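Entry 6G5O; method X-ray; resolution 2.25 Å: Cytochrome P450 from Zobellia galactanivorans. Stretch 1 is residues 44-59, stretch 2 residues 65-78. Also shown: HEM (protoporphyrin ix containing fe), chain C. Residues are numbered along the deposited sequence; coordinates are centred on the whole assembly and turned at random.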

# COMPACT_ATOMS: atom_id res chain seq x y z
N ASN A 44 -14.70 1.08 -14.70
CA ASN A 44 -14.86 1.13 -16.16
C ASN A 44 -13.49 0.95 -16.83
O ASN A 44 -12.82 1.92 -17.22
CB ASN A 44 -15.51 2.45 -16.57
CG ASN A 44 -15.71 2.58 -18.08
OD1 ASN A 44 -15.60 1.60 -18.83
ND2 ASN A 44 -15.97 3.79 -18.54
N TYR A 45 -13.08 -0.31 -16.91
CA TYR A 45 -11.75 -0.70 -17.43
C TYR A 45 -11.64 -0.60 -18.96
O TYR A 45 -10.54 -0.51 -19.48
CB TYR A 45 -11.38 -2.14 -17.01
CG TYR A 45 -12.30 -3.19 -17.59
CD1 TYR A 45 -12.03 -3.77 -18.85
CD2 TYR A 45 -13.46 -3.59 -16.93
CE1 TYR A 45 -12.85 -4.72 -19.39
CE2 TYR A 45 -14.31 -4.54 -17.47
CZ TYR A 45 -13.99 -5.10 -18.71
OH TYR A 45 -14.80 -6.05 -19.27
N LYS A 46 -12.78 -0.64 -19.64
CA LYS A 46 -12.82 -0.48 -21.10
C LYS A 46 -12.35 0.91 -21.53
O LYS A 46 -11.45 1.05 -22.37
CB LYS A 46 -14.21 -0.77 -21.64
CG LYS A 46 -14.44 -2.26 -21.81
CD LYS A 46 -15.42 -2.56 -22.94
CE LYS A 46 -16.84 -2.63 -22.41
NZ LYS A 46 -17.12 -4.00 -21.88
N THR A 47 -12.92 1.93 -20.91
CA THR A 47 -12.49 3.30 -21.17
C THR A 47 -11.16 3.63 -20.47
O THR A 47 -10.29 4.27 -21.06
CB THR A 47 -13.56 4.29 -20.75
OG1 THR A 47 -14.81 3.96 -21.37
CG2 THR A 47 -13.15 5.70 -21.09
N PHE A 48 -11.01 3.21 -19.21
CA PHE A 48 -9.78 3.51 -18.43
C PHE A 48 -9.00 2.21 -18.12
O PHE A 48 -9.26 1.51 -17.10
CB PHE A 48 -10.16 4.27 -17.14
CG PHE A 48 -11.03 5.47 -17.37
CD1 PHE A 48 -10.48 6.66 -17.86
CD2 PHE A 48 -12.39 5.43 -17.10
CE1 PHE A 48 -11.28 7.77 -18.08
CE2 PHE A 48 -13.20 6.54 -17.30
CZ PHE A 48 -12.65 7.71 -17.80
N GLN A 49 -8.06 1.88 -19.01
CA GLN A 49 -7.44 0.57 -19.03
C GLN A 49 -6.20 0.48 -18.14
O GLN A 49 -5.53 1.51 -17.91
CB GLN A 49 -7.14 0.13 -20.46
CG GLN A 49 -5.72 0.37 -20.94
CD GLN A 49 -5.53 -0.04 -22.41
OE1 GLN A 49 -6.23 -0.91 -22.95
NE2 GLN A 49 -4.60 0.61 -23.06
N SER A 50 -5.91 -0.73 -17.63
CA SER A 50 -4.65 -1.01 -16.92
C SER A 50 -3.65 -1.78 -17.78
O SER A 50 -2.43 -1.79 -17.50
CB SER A 50 -4.91 -1.78 -15.60
OG SER A 50 -5.73 -1.02 -14.74
N GLY A 51 -4.15 -2.39 -18.85
CA GLY A 51 -3.34 -3.21 -19.75
C GLY A 51 -2.49 -2.43 -20.73
O GLY A 51 -2.53 -2.68 -21.91
N ALA A 52 -1.69 -1.49 -20.22
CA ALA A 52 -0.88 -0.64 -21.06
C ALA A 52 0.56 -1.17 -21.21
O ALA A 52 0.91 -2.22 -20.70
CB ALA A 52 -0.86 0.77 -20.48
N VAL A 53 1.39 -0.43 -21.93
CA VAL A 53 2.80 -0.65 -21.96
C VAL A 53 3.31 -0.67 -20.53
O VAL A 53 3.02 0.23 -19.75
CB VAL A 53 3.51 0.42 -22.84
CG1 VAL A 53 5.00 0.53 -22.55
CG2 VAL A 53 3.29 0.09 -24.32
N PRO A 54 4.08 -1.72 -20.18
CA PRO A 54 4.47 -1.87 -18.78
C PRO A 54 5.11 -0.63 -18.23
O PRO A 54 5.95 -0.05 -18.89
CB PRO A 54 5.46 -3.03 -18.84
CG PRO A 54 4.94 -3.87 -19.97
CD PRO A 54 4.47 -2.89 -21.00
N GLY A 55 4.69 -0.23 -17.03
CA GLY A 55 5.23 0.96 -16.39
C GLY A 55 4.41 2.21 -16.60
O GLY A 55 4.53 3.20 -15.85
N ARG A 56 3.55 2.20 -17.60
CA ARG A 56 2.89 3.44 -17.97
C ARG A 56 1.85 3.94 -16.98
O ARG A 56 1.73 5.15 -16.80
CB ARG A 56 2.26 3.33 -19.35
CG ARG A 56 2.27 4.67 -20.05
CD ARG A 56 1.58 4.66 -21.40
NE ARG A 56 1.20 6.04 -21.72
CZ ARG A 56 0.24 6.41 -22.56
NH1 ARG A 56 -0.49 5.51 -23.24
NH2 ARG A 56 0.02 7.70 -22.72
N ILE A 57 1.09 3.04 -16.35
CA ILE A 57 0.01 3.47 -15.46
C ILE A 57 0.52 3.94 -14.10
O ILE A 57 -0.24 4.45 -13.31
CB ILE A 57 -1.10 2.42 -15.28
CG1 ILE A 57 -0.60 1.21 -14.47
CG2 ILE A 57 -1.68 2.02 -16.61
CD1 ILE A 57 -1.54 -0.00 -14.51
N VAL A 58 1.81 3.78 -13.81
CA VAL A 58 2.34 4.25 -12.53
C VAL A 58 2.68 5.75 -12.66
O VAL A 58 2.85 6.28 -13.79
CB VAL A 58 3.59 3.46 -12.11
CG1 VAL A 58 4.04 3.81 -10.68
CG2 VAL A 58 3.32 1.97 -12.22
N ILE A 59 2.77 6.41 -11.50
CA ILE A 59 3.10 7.82 -11.41
C ILE A 59 4.09 8.05 -10.26
O ILE A 59 3.72 7.94 -9.07
CB ILE A 59 1.85 8.68 -11.20
CG1 ILE A 59 0.89 8.51 -12.39
CG2 ILE A 59 2.23 10.15 -11.05
CD1 ILE A 59 -0.50 9.03 -12.13
N ILE A 65 12.30 2.31 -17.12
CA ILE A 65 13.05 1.49 -16.17
C ILE A 65 12.71 0.01 -16.19
O ILE A 65 13.44 -0.76 -15.57
CB ILE A 65 13.02 1.99 -14.72
CG1 ILE A 65 11.68 1.67 -14.01
CG2 ILE A 65 13.30 3.48 -14.67
CD1 ILE A 65 11.74 1.86 -12.50
N ARG A 66 11.66 -0.41 -16.88
CA ARG A 66 11.33 -1.83 -16.88
C ARG A 66 10.51 -2.23 -18.09
O ARG A 66 9.81 -1.43 -18.65
CB ARG A 66 10.59 -2.22 -15.58
CG ARG A 66 9.12 -1.78 -15.47
CD ARG A 66 8.53 -2.13 -14.07
NE ARG A 66 7.25 -1.49 -13.74
CZ ARG A 66 6.04 -1.86 -14.19
NH1 ARG A 66 5.89 -2.90 -15.01
NH2 ARG A 66 4.96 -1.16 -13.81
N ASP A 67 10.63 -3.51 -18.45
CA ASP A 67 10.00 -4.09 -19.61
C ASP A 67 8.91 -5.11 -19.23
O ASP A 67 8.01 -5.39 -20.00
CB ASP A 67 11.10 -4.81 -20.43
N THR A 68 9.01 -5.71 -18.05
CA THR A 68 8.15 -6.82 -17.64
C THR A 68 6.75 -6.39 -17.11
O THR A 68 6.63 -5.58 -16.16
CB THR A 68 8.84 -7.61 -16.53
OG1 THR A 68 10.16 -7.98 -16.96
CG2 THR A 68 8.04 -8.86 -16.12
N ARG A 69 5.72 -6.95 -17.73
CA ARG A 69 4.33 -6.66 -17.40
C ARG A 69 3.98 -7.23 -16.02
O ARG A 69 4.19 -8.41 -15.76
CB ARG A 69 3.40 -7.29 -18.44
CG ARG A 69 1.92 -7.15 -18.13
CD ARG A 69 1.05 -7.63 -19.30
NE ARG A 69 1.38 -6.90 -20.53
CZ ARG A 69 1.04 -5.63 -20.82
NH1 ARG A 69 0.29 -4.88 -20.01
NH2 ARG A 69 1.44 -5.09 -21.96
N GLN A 70 3.46 -6.39 -15.14
CA GLN A 70 3.11 -6.84 -13.80
C GLN A 70 1.75 -7.50 -13.79
O GLN A 70 0.86 -7.13 -14.59
CB GLN A 70 3.23 -5.70 -12.81
CG GLN A 70 4.69 -5.37 -12.63
CD GLN A 70 5.01 -4.32 -11.61
OE1 GLN A 70 4.12 -3.79 -10.92
NE2 GLN A 70 6.31 -4.02 -11.48
N ILE A 71 1.60 -8.51 -12.95
CA ILE A 71 0.42 -9.39 -12.95
C ILE A 71 -0.11 -9.59 -11.51
O ILE A 71 0.66 -9.99 -10.64
CB ILE A 71 0.79 -10.74 -13.58
CG1 ILE A 71 1.20 -10.50 -15.06
CG2 ILE A 71 -0.39 -11.72 -13.53
CD1 ILE A 71 1.65 -11.73 -15.81
N PRO A 72 -1.40 -9.31 -11.25
CA PRO A 72 -2.43 -8.95 -12.26
C PRO A 72 -2.59 -7.46 -12.57
O PRO A 72 -3.46 -7.09 -13.36
CB PRO A 72 -3.74 -9.42 -11.58
CG PRO A 72 -3.37 -10.11 -10.35
CD PRO A 72 -2.04 -9.57 -9.95
N PHE A 73 -1.75 -6.65 -11.96
CA PHE A 73 -1.81 -5.20 -12.01
C PHE A 73 -1.97 -4.54 -13.38
O PHE A 73 -2.74 -3.56 -13.51
CB PHE A 73 -0.53 -4.71 -11.37
CG PHE A 73 -0.40 -3.24 -11.28
CD1 PHE A 73 -1.39 -2.47 -10.72
CD2 PHE A 73 0.81 -2.63 -11.67
CE1 PHE A 73 -1.23 -1.11 -10.62
CE2 PHE A 73 0.99 -1.28 -11.55
CZ PHE A 73 -0.04 -0.52 -11.02
N GLU A 74 -1.26 -5.06 -14.38
CA GLU A 74 -1.20 -4.44 -15.71
C GLU A 74 -1.92 -5.32 -16.70
O GLU A 74 -1.46 -5.52 -17.81
CB GLU A 74 0.28 -4.17 -16.13
CG GLU A 74 0.80 -2.89 -15.50
CD GLU A 74 2.31 -2.64 -15.54
OE1 GLU A 74 3.12 -3.60 -15.58
OE2 GLU A 74 2.69 -1.42 -15.45
N VAL A 75 -3.05 -5.86 -16.28
CA VAL A 75 -3.87 -6.73 -17.12
C VAL A 75 -5.33 -6.36 -16.92
O VAL A 75 -5.75 -6.08 -15.79
CB VAL A 75 -3.64 -8.24 -16.79
CG1 VAL A 75 -4.44 -9.11 -17.73
CG2 VAL A 75 -2.17 -8.62 -16.92
N ASP A 76 -6.10 -6.40 -18.01
CA ASP A 76 -7.50 -6.05 -18.00
C ASP A 76 -8.33 -7.31 -18.04
O ASP A 76 -7.86 -8.35 -18.48
CB ASP A 76 -7.88 -5.20 -19.21
CG ASP A 76 -7.36 -3.76 -19.13
OD1 ASP A 76 -7.70 -3.03 -18.14
OD2 ASP A 76 -6.63 -3.33 -20.09
N PRO A 77 -9.58 -7.24 -17.55
CA PRO A 77 -10.51 -8.34 -17.73
C PRO A 77 -10.75 -8.59 -19.21
O PRO A 77 -10.49 -7.68 -20.00
CB PRO A 77 -11.80 -7.83 -17.08
CG PRO A 77 -11.36 -6.83 -16.10
CD PRO A 77 -10.16 -6.18 -16.71
N PRO A 78 -11.20 -9.78 -19.59
CA PRO A 78 -11.44 -10.93 -18.66
C PRO A 78 -10.18 -11.71 -18.21
O PRO A 78 -10.28 -12.54 -17.33
CB PRO A 78 -12.32 -11.85 -19.49
CG PRO A 78 -11.84 -11.60 -20.91
CD PRO A 78 -11.53 -10.13 -20.98
CHA HEM C . -3.30 -3.08 -5.63
CHB HEM C . -3.01 -0.01 -1.91
CHC HEM C . -0.31 -3.17 0.52
CHD HEM C . -0.08 -5.93 -3.38
C1A HEM C . -3.47 -1.98 -4.82
C2A HEM C . -4.24 -0.83 -5.14
C3A HEM C . -4.16 -0.01 -4.11
C4A HEM C . -3.33 -0.59 -3.12
CMA HEM C . -4.85 1.31 -4.04
CAA HEM C . -5.08 -0.56 -6.39
CBA HEM C . -4.17 -0.21 -7.56
CGA HEM C . -4.96 -0.03 -8.84
O1A HEM C . -4.37 -0.15 -9.91
O2A HEM C . -6.17 0.22 -8.86
C1B HEM C . -2.25 -0.61 -0.93
C2B HEM C . -2.12 -0.04 0.35
C3B HEM C . -1.33 -0.92 1.07
C4B HEM C . -1.03 -2.04 0.13
CMB HEM C . -2.67 1.27 0.81
CAB HEM C . -0.86 -0.94 2.45
CBB HEM C . -1.28 -0.14 3.42
C1C HEM C . -0.01 -4.21 -0.31
C2C HEM C . 0.87 -5.25 -0.01
C3C HEM C . 0.99 -6.01 -1.14
C4C HEM C . 0.14 -5.43 -2.12
CMC HEM C . 1.56 -5.50 1.29
CAC HEM C . 1.77 -7.25 -1.33
CBC HEM C . 2.55 -7.86 -0.45
C1D HEM C . -1.00 -5.38 -4.28
C2D HEM C . -1.30 -6.02 -5.57
C3D HEM C . -2.21 -5.26 -6.20
C4D HEM C . -2.42 -4.11 -5.31
CMD HEM C . -0.73 -7.32 -6.03
CAD HEM C . -2.83 -5.52 -7.57
CBD HEM C . -4.22 -6.17 -7.55
CGD HEM C . -4.71 -6.45 -8.98
O1D HEM C . -4.13 -5.91 -9.99
O2D HEM C . -5.70 -7.22 -9.23
NA HEM C . -2.87 -1.80 -3.58
NB HEM C . -1.60 -1.77 -1.02
NC HEM C . -0.43 -4.30 -1.59
ND HEM C . -1.70 -4.26 -4.19
FE HEM C . -1.67 -3.07 -2.69
O HOH W 1 -8.07 -0.99 -15.34
O HOH W 2 -4.33 -1.40 -12.46
O HOH W 3 1.16 0.05 -17.38
O HOH W 4 -0.01 -1.76 -3.44

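Neither stretch contributes a long regular element here, and the hydrogen bonds across the contact run between side chains and backbone. No backbone-to-backbone hydrogen bond crosses it; charged side chains of the second stretch reach over and satisfy main-chain groups of the first. Asp-76 is the clearest case. Its carboxylate takes two successive amides, Ser-50 N to OD1 at 3.0 Å and nearly straight, and Gly-51 N to OD2 at 2.9 Å and more bent. Glycine fits the second site: an ideal CB on Gly-51 would lie 2.6 Å from Asp-76 OD2, a clash.

Glu-74 repeats the idea from a buried position. Its OE2 accepts Gly-55 N at 2.8 Å, inside the type II turn from Val-53 to Arg-56, where the backbone angles of Gly-55 by themselves call for glycine. The same carboxylate is secured within its own stretch by a salt bridge, Arg-66 NH2 to Glu-74 OE2 at 2.8 Å, while Arg-66 NH1 and Gln-70 N both donate to OE1. The buried carboxylate is therefore bonded on both oxygens, to its own stretch as well as to the turn, and the face of the Arg-66 guanidinium lies against Gly-55, with Gly-55 CA 3.4 Å from Arg-66 NH2.

Arg-69 supplies the complementary case, a donor for a carbonyl. Its NH1 gives Ala-52 O a 2.8 Å hydrogen bond, and NH2 adds a weak one to the same Ala-52 O at 3.2 Å. NH1 also binds Glu-74 O at 2.9 Å, so one nitrogen ties the two stretches together, while Pro-54 packs over one guanidinium face.

Near the closest CA approach, Gly-51 to Val-75, two CA-H...O contacts add to the amide bonds to Asp-76: Glu-74 CA to Ser-50 O at 3.4 Å, and Gly-51 CA to Glu-74 O at 3.6 Å.

Apolar packing is arranged around rings. Pro-77 lies over the Tyr-45 ring, its CG 5° off the ring normal, and Tyr-45 CD1 is 3.7 Å from Pro-77 CD. Ile-57 CD1 sits over a face of Phe-73, 3.8 Å from Phe-73 CZ, while Val-58 CG2 meets the ring edge, 4.1 Å from Phe-73 CE2.

Water completes the polar network. Water 3 donates to Val-53 O and Glu-74 OE2 and accepts from Ile-57 N, joining the acid to the turn a second time. Water 2 accepts from Ser-50 OG and donates to Phe-73 O and to heme O1A, linking both stretches to a propionate of the cofactor.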